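Local coordinates for PHD finger protein 3 (Homo sapiens, PDB 6IC9) that regulates neuronal gene expression by reading the phosphorylated C-terminal domain of RNA polymerase II through its SPOC domain, the part of the longer protein present here, at residues I75-F80 / L147-I152; K30-S35 / R79-T84; Q113-Y118 / L151-K156. One frame throughout, in Å; residues are numbered along the deposited sequence.

Overall arrangement
Three contacts step across neighbouring strands of the SPOC domain, a distorted beta-barrel in this family. Strand 73-82 pairs with 25-35 in interaction 2 and with 147-155 in interaction 1, and 147-155 pairs with 114-122 in interaction 3. The centre of interaction 1 lies about 3 Å from that of the chain; the centres of interactions 1 and 2 are about 8 Å apart, 1 and 3 about 11 Å, 2 and 3 about 17 Å. Interaction 2 closes before interaction 3 opens; interaction 1 starts on the strand where 2 ends and finishes on that where 3 ends. Phe-80 touches Met-117, linking the contacts inside the barrel, while interaction 3 carries the sheet to the bound peptide.

Interaction 1: I75-F80 / L147-I152; sequences ICVVRF and LLLGLI
Cys-76 and Ile-152 exchange two nearly straight backbone hydrogen bonds, Cys-76 N to Ile-152 O at 2.9 Å and Ile-152 N to Cys-76 O at 2.8 Å. Val-78 and Gly-150 form a second such antiparallel pair, although Gly-150 N approaches Val-78 O from 42° above the carbonyl plane. A further bond runs from Phe-80 N to Leu-148 O. Between the Cys-76 and Val-78 pairs, Val-77 CA lies 3.2 Å from Gly-150 O in a CA-H...O contact.

Apolar packing occupies both faces. On the face of Val-77, Leu-149 and Leu-151, the 3.5 Å meeting of Ile-75 CG2 with Leu-151 CD1 is the closest apolar touch; CG2 of Ile-75 reaches it by standing anti to the backbone N. On the other face, Val-78 CG2 meets Ile-152 CD1 at 4.0 Å. The Phe-80 ring swings across the partner strand, its edge at CD2 3.5 Å from Leu-148 O and its CE2 3.6 Å from Gly-150 CA. The ring and Val-78 CG2 lie over the spot where a CB of Gly-150 would be, and glycine leaves it to them. An alanine in place of Phe-80 would probably leave Gly-150 CA without the ring that packs on it and open a gap there.

Helix 57-70 packs on Leu-151 through Val-60, Trp-61 and Val-64. Met-117 and Leu-119 of strand 114-122 meet the Phe-80 ring, and strand 25-35 flanks the far side of strand 73-82.

Interaction 2: K30-S35 / R79-T84; sequences KAYPVS and RFTPVT
Arg-79 lays its guanidinium group over Tyr-32, with Tyr-32 CB 3.6 Å above the centre of the guanidinium plane. The guanidinium and the tyrosine ring lie within 7° of parallel, but the overlap falls mainly on CB and CG.

The tight part is the strand pairing beneath. Lys-30 with Thr-81 and Tyr-32 with Arg-79 are hydrogen-bonded antiparallel pairs, the shortest bond being Arg-79 N to Tyr-32 O at 2.8 Å. Between them, Ala-31 CB touches Phe-80 CE1 at 3.9 Å on the buried face, where Trp-15 of strand 15-21 packs on both residues. Val-34 CG2, anti to its own carbonyl carbon, presses on Arg-79 CB at 3.5 Å; here a classic beta bulge sets Val-34 and Ser-35 opposite Val-77.

The opposite face is looser and partly exposed. The Lys-30 and Val-83 side chains cross at about a right angle, Lys-30 CG 3.8 Å from Val-83 CG2, and Thr-81 OG1 lies at the edge of the Tyr-32 ring while making a weak hydrogen bond to Lys-30 O.

The chemistry thus joins a backbone ladder to a cationic group that rests on carbon by its face and gives its NE to a water bridging to Pro-33 O, which probably helps to solvate the charge.

Interaction 3: Q113-Y118 / L151-K156; sequences QVKDMY and LIIRQK
Tyr-118 and Leu-151 form a doubly hydrogen-bonded pair in strands that run antiparallel at 173°, until a classic beta bulge sets both Lys-115 and Asp-116 opposite Ile-153. At the bulge Ile-153 O takes a 2.8 Å bond from Lys-115 N, bent to 135° at the hydrogen, and a weak one from Asp-116 N. Pairing resumes beyond it, where Gln-155 N donates to Gln-113 O at 3.0 Å.

Met-117 and Ile-152 lie side by side, pointing the same way. With CG anti to the backbone N (chi1 -179°) and the rest extended, the methionine brings CE to 3.7 Å from Ile-152 CD1. On the other face, the Tyr-118 ring touches Leu-151, Tyr-118 CD2 lying 4.2 Å from Leu-151 CD2. Lys-115 crosses Gln-155 at about a right angle, its CB 3.7 Å from Gln-155 NE2.

The polar ends look elsewhere: Arg-154 forms a salt bridge with Asp-44, and Asp-116 OD1 and Lys-115 NZ both bond to Tyr-63 OH. Lys-115 NZ also holds the backbone of the bound peptide, Asp-116 OD2 one of its polar side chains, and Tyr-118 packs on an apolar one. Lys-115 and Gln-155 pack on a modified side chain, probably a phosphoserine, which marks this bulged strand pair as part of the surface with which the SPOC domain reads the polymerase tail.

Interaction 1: I75-F80 / L147-I152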
ATOM      1  N   ILE A  75      11.145  -0.649   5.135  1.00 33.24           N
ATOM      2  CA  ILE A  75      10.153  -0.739   4.080  1.00 33.61           C
ATOM      3  C   ILE A  75       9.482  -2.092   4.210  1.00 36.07           C
ATOM      4  O   ILE A  75      10.162  -3.121   4.274  1.00 33.36           O
ATOM      5  CB  ILE A  75      10.769  -0.573   2.685  1.00 35.31           C
ATOM      6  CG1 ILE A  75      11.364   0.826   2.511  1.00 35.97           C
ATOM      7  CG2 ILE A  75       9.664  -0.783   1.641  1.00 37.14           C
ATOM      8  CD1 ILE A  75      12.218   0.882   1.345  1.00 38.92           C
ATOM      9  N   CYS A  76       8.160  -2.105   4.269  1.00 32.64           N
ATOM     10  CA  CYS A  76       7.508  -3.392   4.102  1.00 32.12           C
ATOM     11  C   CYS A  76       6.327  -3.282   3.146  1.00 32.23           C
ATOM     12  O   CYS A  76       5.849  -2.203   2.798  1.00 30.20           O
ATOM     13  CB  CYS A  76       7.137  -4.015   5.432  1.00 42.61           C
ATOM     14  SG  CYS A  76       5.679  -3.418   6.215  1.00 44.65           S
ATOM     15  N   VAL A  77       5.934  -4.429   2.644  1.00 29.87           N
ATOM     16  CA  VAL A  77       4.951  -4.505   1.579  1.00 24.24           C
ATOM     17  C   VAL A  77       3.904  -5.474   2.092  1.00 28.61           C
ATOM     18  O   VAL A  77       4.264  -6.543   2.606  1.00 25.62           O
ATOM     19  CB  VAL A  77       5.562  -5.008   0.248  1.00 24.08           C
ATOM     20  CG1 VAL A  77       4.414  -5.088  -0.768  1.00 25.78           C
ATOM     21  CG2 VAL A  77       6.692  -4.037  -0.275  1.00 27.24           C
ATOM     22  N   VAL A  78       2.630  -5.061   2.073  1.00 26.45           N
ATOM     23  CA  VAL A  78       1.532  -5.953   2.436  1.00 26.27           C
ATOM     24  C   VAL A  78       0.619  -6.097   1.231  1.00 24.45           C
ATOM     25  O   VAL A  78       0.703  -5.338   0.252  1.00 25.80           O
ATOM     26  CB  VAL A  78       0.714  -5.463   3.650  1.00 25.20           C
ATOM     27  CG1 VAL A  78       1.602  -5.384   4.888  1.00 26.81           C
ATOM     28  CG2 VAL A  78       0.022  -4.058   3.361  1.00 26.07           C
ATOM     29  N   ARG A  79      -0.252  -7.114   1.283  1.00 23.88           N
ATOM     30  CA  ARG A  79      -1.251  -7.275   0.234  1.00 26.66           C
ATOM     31  C   ARG A  79      -2.621  -7.246   0.914  1.00 26.90           C
ATOM     32  O   ARG A  79      -2.771  -7.727   2.048  1.00 27.98           O
ATOM     33  CB  ARG A  79      -1.098  -8.561  -0.573  1.00 31.45           C
ATOM     34  CG  ARG A  79      -1.332  -9.832   0.200  1.00 31.81           C
ATOM     35  CD  ARG A  79      -1.190 -11.087  -0.757  1.00 33.64           C
ATOM     36  NE  ARG A  79      -1.127 -12.295   0.061  1.00 33.08           N
ATOM     37  CZ  ARG A  79      -2.196 -12.882   0.551  1.00 39.15           C
ATOM     38  NH1 ARG A  79      -3.415 -12.404   0.247  1.00 32.71           N
ATOM     39  NH2 ARG A  79      -2.048 -13.933   1.335  1.00 39.17           N
ATOM     40  N   PHE A  80      -3.566  -6.588   0.264  1.00 25.27           N
ATOM     41  CA  PHE A  80      -4.921  -6.397   0.806  1.00 24.58           C
ATOM     42  C   PHE A  80      -5.855  -7.390   0.160  1.00 26.02           C
ATOM     43  O   PHE A  80      -5.742  -7.648  -1.044  1.00 27.44           O
ATOM     44  CB  PHE A  80      -5.416  -4.959   0.543  1.00 25.70           C
ATOM     45  CG  PHE A  80      -4.645  -3.925   1.327  1.00 26.41           C
ATOM     46  CD1 PHE A  80      -4.824  -3.811   2.696  1.00 27.34           C
ATOM     47  CD2 PHE A  80      -3.748  -3.057   0.675  1.00 26.31           C
ATOM     48  CE1 PHE A  80      -4.102  -2.838   3.465  1.00 26.43           C
ATOM     49  CE2 PHE A  80      -2.996  -2.100   1.414  1.00 28.47           C
ATOM     50  CZ  PHE A  80      -3.201  -1.957   2.840  1.00 29.36           C
ATOM     51  N   LEU A 147      -4.630  -7.125  -7.558  1.00 28.19           N
ATOM     52  CA  LEU A 147      -4.374  -6.930  -6.136  1.00 25.37           C
ATOM     53  C   LEU A 147      -4.078  -5.468  -5.861  1.00 26.44           C
ATOM     54  O   LEU A 147      -3.469  -4.772  -6.688  1.00 27.02           O
ATOM     55  CB  LEU A 147      -3.114  -7.709  -5.660  1.00 30.23           C
ATOM     56  CG  LEU A 147      -3.292  -9.215  -5.508  1.00 28.77           C
ATOM     57  CD1 LEU A 147      -1.938  -9.793  -5.145  1.00 30.04           C
ATOM     58  CD2 LEU A 147      -4.354  -9.437  -4.378  1.00 31.27           C
ATOM     59  N   LEU A 148      -4.423  -5.046  -4.647  1.00 27.35           N
ATOM     60  CA  LEU A 148      -3.958  -3.783  -4.067  1.00 22.74           C
ATOM     61  C   LEU A 148      -2.879  -4.153  -3.073  1.00 25.21           C
ATOM     62  O   LEU A 148      -3.123  -4.970  -2.163  1.00 25.40           O
ATOM     63  CB  LEU A 148      -5.111  -3.055  -3.330  1.00 22.04           C
ATOM     64  CG  LEU A 148      -6.168  -2.462  -4.276  1.00 22.43           C
ATOM     65  CD1 LEU A 148      -7.352  -1.955  -3.436  1.00 24.95           C
ATOM     66  CD2 LEU A 148      -5.608  -1.286  -5.125  1.00 26.90           C
ATOM     67  N   LEU A 149      -1.667  -3.605  -3.269  1.00 25.45           N
ATOM     68  CA  LEU A 149      -0.579  -3.725  -2.320  1.00 23.98           C
ATOM     69  C   LEU A 149      -0.462  -2.446  -1.510  1.00 26.75           C
ATOM     70  O   LEU A 149      -0.768  -1.365  -2.003  1.00 26.40           O
ATOM     71  CB  LEU A 149       0.719  -3.935  -3.143  1.00 27.48           C
ATOM     72  CG  LEU A 149       1.263  -5.343  -3.442  1.00 38.73           C
ATOM     73  CD1 LEU A 149       0.242  -6.393  -3.794  1.00 34.39           C
ATOM     74  CD2 LEU A 149       2.446  -5.274  -4.477  1.00 31.62           C
ATOM     75  N   GLY A 150       0.044  -2.559  -0.292  1.00 24.84           N
ATOM     76  CA  GLY A 150       0.436  -1.410   0.500  1.00 24.61           C
ATOM     77  C   GLY A 150       1.954  -1.403   0.633  1.00 26.39           C
ATOM     78  O   GLY A 150       2.546  -2.376   1.093  1.00 26.95           O
ATOM     79  N   LEU A 151       2.556  -0.287   0.263  1.00 21.68           N
ATOM     80  CA  LEU A 151       3.995  -0.039   0.458  1.00 23.35           C
ATOM     81  C   LEU A 151       4.109   0.868   1.655  1.00 24.10           C
ATOM     82  O   LEU A 151       3.658   2.009   1.598  1.00 25.63           O
ATOM     83  CB  LEU A 151       4.566   0.619  -0.804  1.00 27.03           C
ATOM     84  CG  LEU A 151       5.972   1.175  -0.682  1.00 28.23           C
ATOM     85  CD1 LEU A 151       6.863   0.029  -0.370  1.00 26.84           C
ATOM     86  CD2 LEU A 151       6.331   1.819  -2.061  1.00 30.10           C
ATOM     87  N   ILE A 152       4.696   0.370   2.752  1.00 25.06           N
ATOM     88  CA  ILE A 152       4.681   1.077   4.023  1.00 27.31           C
ATOM     89  C   ILE A 152       6.116   1.441   4.417  1.00 30.55           C
ATOM     90  O   ILE A 152       6.977   0.556   4.559  1.00 28.82           O
ATOM     91  CB  ILE A 152       4.008   0.227   5.124  1.00 30.41           C
ATOM     92  CG1 ILE A 152       2.659  -0.301   4.579  1.00 30.24           C
ATOM     93  CG2 ILE A 152       3.789   1.046   6.385  1.00 28.84           C
ATOM     94  CD1 ILE A 152       2.012  -1.310   5.528  1.00 29.87           C
TER

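Interaction 2: K30-S35 / R79-T84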
ATOM      1  N   LYS A  30      -8.445  -7.168   4.824  1.00 32.53           N
ATOM      2  CA  LYS A  30      -7.415  -7.713   5.685  1.00 28.09           C
ATOM      3  C   LYS A  30      -6.089  -7.558   4.949  1.00 29.01           C
ATOM      4  O   LYS A  30      -6.055  -7.711   3.725  1.00 31.30           O
ATOM      5  CB  LYS A  30      -7.676  -9.192   5.971  1.00 29.72           C
ATOM      6  CG  LYS A  30      -8.780  -9.423   7.065  1.00 34.34           C
ATOM      7  CD  LYS A  30      -9.215 -10.907   7.040  1.00 38.92           C
ATOM      8  CE  LYS A  30     -10.203 -11.217   8.205  1.00 44.47           C
ATOM      9  NZ  LYS A  30     -10.771 -12.624   8.077  1.00 43.86           N
ATOM     10  N   ALA A  31      -5.035  -7.225   5.685  1.00 28.01           N
ATOM     11  CA  ALA A  31      -3.665  -7.131   5.122  1.00 29.53           C
ATOM     12  C   ALA A  31      -2.858  -8.360   5.513  1.00 28.78           C
ATOM     13  O   ALA A  31      -2.891  -8.782   6.675  1.00 32.78           O
ATOM     14  CB  ALA A  31      -2.945  -5.887   5.656  1.00 29.44           C
ATOM     15  N   TYR A  32      -2.114  -8.919   4.552  1.00 31.06           N
ATOM     16  CA  TYR A  32      -1.224 -10.051   4.733  1.00 29.43           C
ATOM     17  C   TYR A  32       0.183  -9.634   4.356  1.00 29.39           C
ATOM     18  O   TYR A  32       0.368  -8.881   3.392  1.00 27.07           O
ATOM     19  CB  TYR A  32      -1.614 -11.234   3.846  1.00 27.08           C
ATOM     20  CG  TYR A  32      -2.999 -11.762   4.260  1.00 31.34           C
ATOM     21  CD1 TYR A  32      -4.150 -11.200   3.754  1.00 33.74           C
ATOM     22  CD2 TYR A  32      -3.121 -12.778   5.230  1.00 36.99           C
ATOM     23  CE1 TYR A  32      -5.419 -11.661   4.171  1.00 35.82           C
ATOM     24  CE2 TYR A  32      -4.365 -13.228   5.646  1.00 40.32           C
ATOM     25  CZ  TYR A  32      -5.497 -12.678   5.109  1.00 40.09           C
ATOM     26  OH  TYR A  32      -6.721 -13.130   5.531  1.00 42.72           O
ATOM     27  N   PRO A  33       1.185 -10.181   5.033  1.00 29.97           N
ATOM     28  CA  PRO A  33       2.579  -9.816   4.706  1.00 32.71           C
ATOM     29  C   PRO A  33       3.003 -10.307   3.346  1.00 30.50           C
ATOM     30  O   PRO A  33       2.597 -11.374   2.869  1.00 32.44           O
ATOM     31  CB  PRO A  33       3.403 -10.489   5.820  1.00 35.79           C
ATOM     32  CG  PRO A  33       2.506 -11.421   6.470  1.00 38.74           C
ATOM     33  CD  PRO A  33       1.103 -10.916   6.308  1.00 33.22           C
ATOM     34  N   VAL A  34       3.809  -9.480   2.689  1.00 28.01           N
ATOM     35  CA  VAL A  34       4.396  -9.805   1.408  1.00 27.42           C
ATOM     36  C   VAL A  34       5.918  -9.728   1.491  1.00 31.03           C
ATOM     37  O   VAL A  34       6.622 -10.674   1.130  1.00 34.71           O
ATOM     38  CB  VAL A  34       3.872  -8.865   0.289  1.00 27.77           C
ATOM     39  CG1 VAL A  34       4.596  -9.199  -0.965  1.00 27.76           C
ATOM     40  CG2 VAL A  34       2.326  -9.038   0.043  1.00 27.56           C
ATOM     41  N   SER A  35       6.434  -8.616   2.001  1.00 28.07           N
ATOM     42  CA  SER A  35       7.885  -8.403   2.028  1.00 32.05           C
ATOM     43  C   SER A  35       8.225  -7.533   3.216  1.00 34.15           C
ATOM     44  O   SER A  35       7.458  -6.636   3.582  1.00 35.75           O
ATOM     45  CB  SER A  35       8.369  -7.716   0.738  1.00 34.70           C
ATOM     46  OG  SER A  35       9.790  -7.729   0.690  1.00 40.03           O
ATOM     47  N   ARG A  79      -0.252  -7.114   1.283  1.00 23.88           N
ATOM     48  CA  ARG A  79      -1.251  -7.275   0.234  1.00 26.66           C
ATOM     49  C   ARG A  79      -2.621  -7.246   0.914  1.00 26.90           C
ATOM     50  O   ARG A  79      -2.771  -7.727   2.048  1.00 27.98           O
ATOM     51  CB  ARG A  79      -1.098  -8.561  -0.573  1.00 31.45           C
ATOM     52  CG  ARG A  79      -1.332  -9.832   0.200  1.00 31.81           C
ATOM     53  CD  ARG A  79      -1.190 -11.087  -0.757  1.00 33.64           C
ATOM     54  NE  ARG A  79      -1.127 -12.295   0.061  1.00 33.08           N
ATOM     55  CZ  ARG A  79      -2.196 -12.882   0.551  1.00 39.15           C
ATOM     56  NH1 ARG A  79      -3.415 -12.404   0.247  1.00 32.71           N
ATOM     57  NH2 ARG A  79      -2.048 -13.933   1.335  1.00 39.17           N
ATOM     58  N   PHE A  80      -3.566  -6.588   0.264  1.00 25.27           N
ATOM     59  CA  PHE A  80      -4.921  -6.397   0.806  1.00 24.58           C
ATOM     60  C   PHE A  80      -5.855  -7.390   0.160  1.00 26.02           C
ATOM     61  O   PHE A  80      -5.742  -7.648  -1.044  1.00 27.44           O
ATOM     62  CB  PHE A  80      -5.416  -4.959   0.543  1.00 25.70           C
ATOM     63  CG  PHE A  80      -4.645  -3.925   1.327  1.00 26.41           C
ATOM     64  CD1 PHE A  80      -4.824  -3.811   2.696  1.00 27.34           C
ATOM     65  CD2 PHE A  80      -3.748  -3.057   0.675  1.00 26.31           C
ATOM     66  CE1 PHE A  80      -4.102  -2.838   3.465  1.00 26.43           C
ATOM     67  CE2 PHE A  80      -2.996  -2.100   1.414  1.00 28.47           C
ATOM     68  CZ  PHE A  80      -3.201  -1.957   2.840  1.00 29.36           C
ATOM     69  N   THR A  81      -6.835  -7.886   0.948  1.00 26.85           N
ATOM     70  CA  THR A  81      -7.878  -8.766   0.405  1.00 28.20           C
ATOM     71  C   THR A  81      -9.216  -8.241   0.905  1.00 27.44           C
ATOM     72  O   THR A  81      -9.300  -7.862   2.058  1.00 26.98           O
ATOM     73  CB  THR A  81      -7.722 -10.228   0.884  1.00 31.89           C
ATOM     74  OG1 THR A  81      -7.878 -10.259   2.295  1.00 44.58           O
ATOM     75  CG2 THR A  81      -6.298 -10.769   0.595  1.00 37.38           C
ATOM     76  N   PRO A  82     -10.251  -8.184   0.071  1.00 27.59           N
ATOM     77  CA  PRO A  82     -11.588  -7.765   0.580  1.00 25.39           C
ATOM     78  C   PRO A  82     -12.169  -8.800   1.545  1.00 30.74           C
ATOM     79  O   PRO A  82     -11.937 -10.003   1.411  1.00 31.52           O
ATOM     80  CB  PRO A  82     -12.425  -7.666  -0.707  1.00 29.86           C
ATOM     81  CG  PRO A  82     -11.820  -8.787  -1.617  1.00 28.98           C
ATOM     82  CD  PRO A  82     -10.309  -8.677  -1.315  1.00 27.28           C
ATOM     83  N   VAL A  83     -12.958  -8.340   2.536  1.00 29.41           N
ATOM     84  CA  VAL A  83     -13.429  -9.325   3.505  1.00 29.12           C
ATOM     85  C   VAL A  83     -14.712 -10.006   3.038  1.00 36.12           C
ATOM     86  O   VAL A  83     -14.839 -11.223   3.189  1.00 38.24           O
ATOM     87  CB  VAL A  83     -13.579  -8.717   4.911  1.00 33.10           C
ATOM     88  CG1 VAL A  83     -14.312  -9.744   5.821  1.00 35.27           C
ATOM     89  CG2 VAL A  83     -12.156  -8.453   5.493  1.00 32.83           C
ATOM     90  N   THR A  84     -15.671  -9.275   2.444  1.00 30.67           N
ATOM     91  CA  THR A  84     -16.917  -9.872   1.957  1.00 34.08           C
ATOM     92  C   THR A  84     -17.066  -9.618   0.459  1.00 32.90           C
ATOM     93  O   THR A  84     -16.325  -8.845  -0.152  1.00 32.11           O
ATOM     94  CB  THR A  84     -18.153  -9.288   2.665  1.00 32.98           C
ATOM     95  OG1 THR A  84     -18.268  -7.908   2.304  1.00 29.87           O
ATOM     96  CG2 THR A  84     -18.043  -9.413   4.155  1.00 35.50           C
TER
HETATM   97  O   HOH W   1       1.562 -12.734   0.624  1.00 37.84           O

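Interaction 3: Q113-Y118 / L151-K156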
ATOM      1  N   GLN A 113       4.297   6.016  13.700  1.00 36.64           N
ATOM      2  CA  GLN A 113       5.439   5.232  13.276  1.00 41.65           C
ATOM      3  C   GLN A 113       5.523   5.065  11.768  1.00 40.98           C
ATOM      4  O   GLN A 113       6.539   4.552  11.290  1.00 38.27           O
ATOM      5  CB  GLN A 113       5.422   3.836  13.906  1.00 43.80           C
ATOM      6  CG  GLN A 113       5.824   3.790  15.384  1.00 52.44           C
ATOM      7  CD  GLN A 113       7.192   4.400  15.628  1.00 54.10           C
ATOM      8  OE1 GLN A 113       7.295   5.479  16.207  1.00 59.39           O
ATOM      9  NE2 GLN A 113       8.252   3.710  15.188  1.00 52.09           N
ATOM     10  N   VAL A 114       4.490   5.424  11.001  1.00 34.77           N
ATOM     11  CA  VAL A 114       4.592   5.273   9.560  1.00 34.45           C
ATOM     12  C   VAL A 114       4.773   6.645   8.918  1.00 30.43           C
ATOM     13  O   VAL A 114       3.932   7.550   9.046  1.00 30.96           O
ATOM     14  CB  VAL A 114       3.451   4.441   8.931  1.00 38.27           C
ATOM     15  CG1 VAL A 114       2.614   3.731   9.906  1.00 34.12           C
ATOM     16  CG2 VAL A 114       2.718   5.124   7.817  1.00 38.08           C
ATOM     17  N   LYS A 115       5.893   6.765   8.214  1.00 30.52           N
ATOM     18  CA  LYS A 115       6.237   7.992   7.509  1.00 32.12           C
ATOM     19  C   LYS A 115       5.371   8.151   6.269  1.00 29.60           C
ATOM     20  O   LYS A 115       4.949   9.266   5.940  1.00 30.16           O
ATOM     21  CB  LYS A 115       7.730   7.938   7.147  1.00 34.12           C
ATOM     22  CG  LYS A 115       8.326   9.238   6.554  1.00 34.15           C
ATOM     23  CD  LYS A 115       9.796   9.012   6.145  1.00 38.87           C
ATOM     24  CE  LYS A 115      10.545  10.380   5.973  1.00 37.71           C
ATOM     25  NZ  LYS A 115       9.765  11.232   5.067  1.00 37.07           N
ATOM     26  N   ASP A 116       5.128   7.043   5.545  1.00 28.09           N
ATOM     27  CA  ASP A 116       4.396   7.069   4.273  1.00 27.25           C
ATOM     28  C   ASP A 116       3.736   5.721   4.033  1.00 27.68           C
ATOM     29  O   ASP A 116       4.263   4.678   4.432  1.00 28.45           O
ATOM     30  CB  ASP A 116       5.281   7.302   3.017  1.00 25.17           C
ATOM     31  CG  ASP A 116       6.264   8.439   3.176  1.00 34.16           C
ATOM     32  OD1 ASP A 116       7.424   8.163   3.568  1.00 35.67           O
ATOM     33  OD2 ASP A 116       5.875   9.571   2.885  1.00 32.02           O
ATOM     34  N   MET A 117       2.582   5.758   3.394  1.00 24.17           N
ATOM     35  CA  MET A 117       1.961   4.529   2.929  1.00 23.66           C
ATOM     36  C   MET A 117       1.344   4.773   1.558  1.00 25.00           C
ATOM     37  O   MET A 117       0.555   5.707   1.382  1.00 26.53           O
ATOM     38  CB  MET A 117       0.916   4.019   3.921  1.00 28.62           C
ATOM     39  CG  MET A 117       0.287   2.712   3.427  1.00 31.61           C
ATOM     40  SD  MET A 117      -0.533   1.905   4.833  1.00 38.90           S
ATOM     41  CE  MET A 117      -0.968   0.369   4.080  1.00 38.97           C
ATOM     42  N   TYR A 118       1.718   3.952   0.593  1.00 23.95           N
ATOM     43  CA  TYR A 118       1.194   4.064  -0.766  1.00 23.32           C
ATOM     44  C   TYR A 118       0.398   2.819  -1.112  1.00 25.12           C
ATOM     45  O   TYR A 118       0.712   1.715  -0.651  1.00 27.00           O
ATOM     46  CB  TYR A 118       2.325   4.218  -1.796  1.00 25.69           C
ATOM     47  CG  TYR A 118       3.159   5.463  -1.499  1.00 26.81           C
ATOM     48  CD1 TYR A 118       2.625   6.731  -1.725  1.00 25.36           C
ATOM     49  CD2 TYR A 118       4.441   5.339  -0.920  1.00 27.68           C
ATOM     50  CE1 TYR A 118       3.373   7.886  -1.400  1.00 27.63           C
ATOM     51  CE2 TYR A 118       5.213   6.472  -0.624  1.00 25.40           C
ATOM     52  CZ  TYR A 118       4.658   7.720  -0.845  1.00 30.09           C
ATOM     53  OH  TYR A 118       5.430   8.808  -0.534  1.00 28.30           O
ATOM     54  N   LEU A 151       2.556  -0.287   0.263  1.00 21.68           N
ATOM     55  CA  LEU A 151       3.995  -0.039   0.458  1.00 23.35           C
ATOM     56  C   LEU A 151       4.109   0.868   1.655  1.00 24.10           C
ATOM     57  O   LEU A 151       3.658   2.009   1.598  1.00 25.63           O
ATOM     58  CB  LEU A 151       4.566   0.619  -0.804  1.00 27.03           C
ATOM     59  CG  LEU A 151       5.972   1.175  -0.682  1.00 28.23           C
ATOM     60  CD1 LEU A 151       6.863   0.029  -0.370  1.00 26.84           C
ATOM     61  CD2 LEU A 151       6.331   1.819  -2.061  1.00 30.10           C
ATOM     62  N   ILE A 152       4.696   0.370   2.752  1.00 25.06           N
ATOM     63  CA  ILE A 152       4.681   1.077   4.023  1.00 27.31           C
ATOM     64  C   ILE A 152       6.116   1.441   4.417  1.00 30.55           C
ATOM     65  O   ILE A 152       6.977   0.556   4.559  1.00 28.82           O
ATOM     66  CB  ILE A 152       4.008   0.227   5.124  1.00 30.41           C
ATOM     67  CG1 ILE A 152       2.659  -0.301   4.579  1.00 30.24           C
ATOM     68  CG2 ILE A 152       3.789   1.046   6.385  1.00 28.84           C
ATOM     69  CD1 ILE A 152       2.012  -1.310   5.528  1.00 29.87           C
ATOM     70  N   ILE A 153       6.365   2.734   4.574  0.57 29.54           N
ATOM     71  CA  ILE A 153       7.643   3.264   5.059  0.57 31.03           C
ATOM     72  C   ILE A 153       7.508   3.544   6.549  0.57 33.33           C
ATOM     73  O   ILE A 153       6.735   4.422   6.945  0.57 30.85           O
ATOM     74  CB  ILE A 153       8.025   4.561   4.325  0.57 30.24           C
ATOM     75  CG1 ILE A 153       7.796   4.416   2.817  0.57 29.59           C
ATOM     76  CG2 ILE A 153       9.478   4.990   4.691  0.57 32.02           C
ATOM     77  CD1 ILE A 153       8.574   3.252   2.205  0.57 30.53           C
ATOM     78  N   ARG A 154       8.280   2.839   7.382  1.00 32.73           N
ATOM     79  CA  ARG A 154       8.228   3.031   8.829  1.00 34.87           C
ATOM     80  C   ARG A 154       9.559   3.544   9.395  1.00 36.33           C
ATOM     81  O   ARG A 154      10.634   3.323   8.838  1.00 38.26           O
ATOM     82  CB  ARG A 154       7.841   1.718   9.501  1.00 40.19           C
ATOM     83  CG  ARG A 154       6.734   1.009   8.657  1.00 46.40           C
ATOM     84  CD  ARG A 154       6.667  -0.508   8.864  1.00 49.06           C
ATOM     85  NE  ARG A 154       6.037  -0.699  10.141  1.00 40.62           N
ATOM     86  CZ  ARG A 154       5.906  -1.849  10.794  1.00 39.78           C
ATOM     87  NH1 ARG A 154       6.366  -3.003  10.316  1.00 37.02           N
ATOM     88  NH2 ARG A 154       5.280  -1.809  11.950  1.00 34.94           N
ATOM     89  N   GLN A 155       9.468   4.230  10.514  1.00 39.29           N
ATOM     90  CA  GLN A 155      10.664   4.678  11.207  1.00 46.95           C
ATOM     91  C   GLN A 155      11.350   3.478  11.845  1.00 45.73           C
ATOM     92  O   GLN A 155      10.714   2.469  12.171  1.00 43.22           O
ATOM     93  CB  GLN A 155      10.309   5.727  12.267  1.00 50.73           C
ATOM     94  CG  GLN A 155       9.203   6.726  11.856  1.00 53.67           C
ATOM     95  CD  GLN A 155       9.683   7.904  10.968  1.00 53.40           C
ATOM     96  OE1 GLN A 155      10.863   8.007  10.611  1.00 52.00           O
ATOM     97  NE2 GLN A 155       8.747   8.802  10.624  1.00 50.04           N
ATOM     98  N   LYS A 156      12.672   3.555  11.924  1.00 48.32           N
ATOM     99  CA  LYS A 156      13.471   2.568  12.628  1.00 50.93           C
ATOM    100  C   LYS A 156      13.679   3.004  14.070  1.00 52.05           C
ATOM    101  O   LYS A 156      13.473   4.163  14.444  1.00 53.32           O
ATOM    102  CB  LYS A 156      14.826   2.384  11.960  1.00 52.17           C
ATOM    103  CG  LYS A 156      14.746   1.739  10.620  1.00 48.39           C
ATOM    104  CD  LYS A 156      16.007   0.972  10.333  1.00 56.37           C
ATOM    105  CE  LYS A 156      17.165   1.892  10.352  1.00 55.56           C
ATOM    106  NZ  LYS A 156      18.046   1.506   9.207  1.00 61.28           N
TER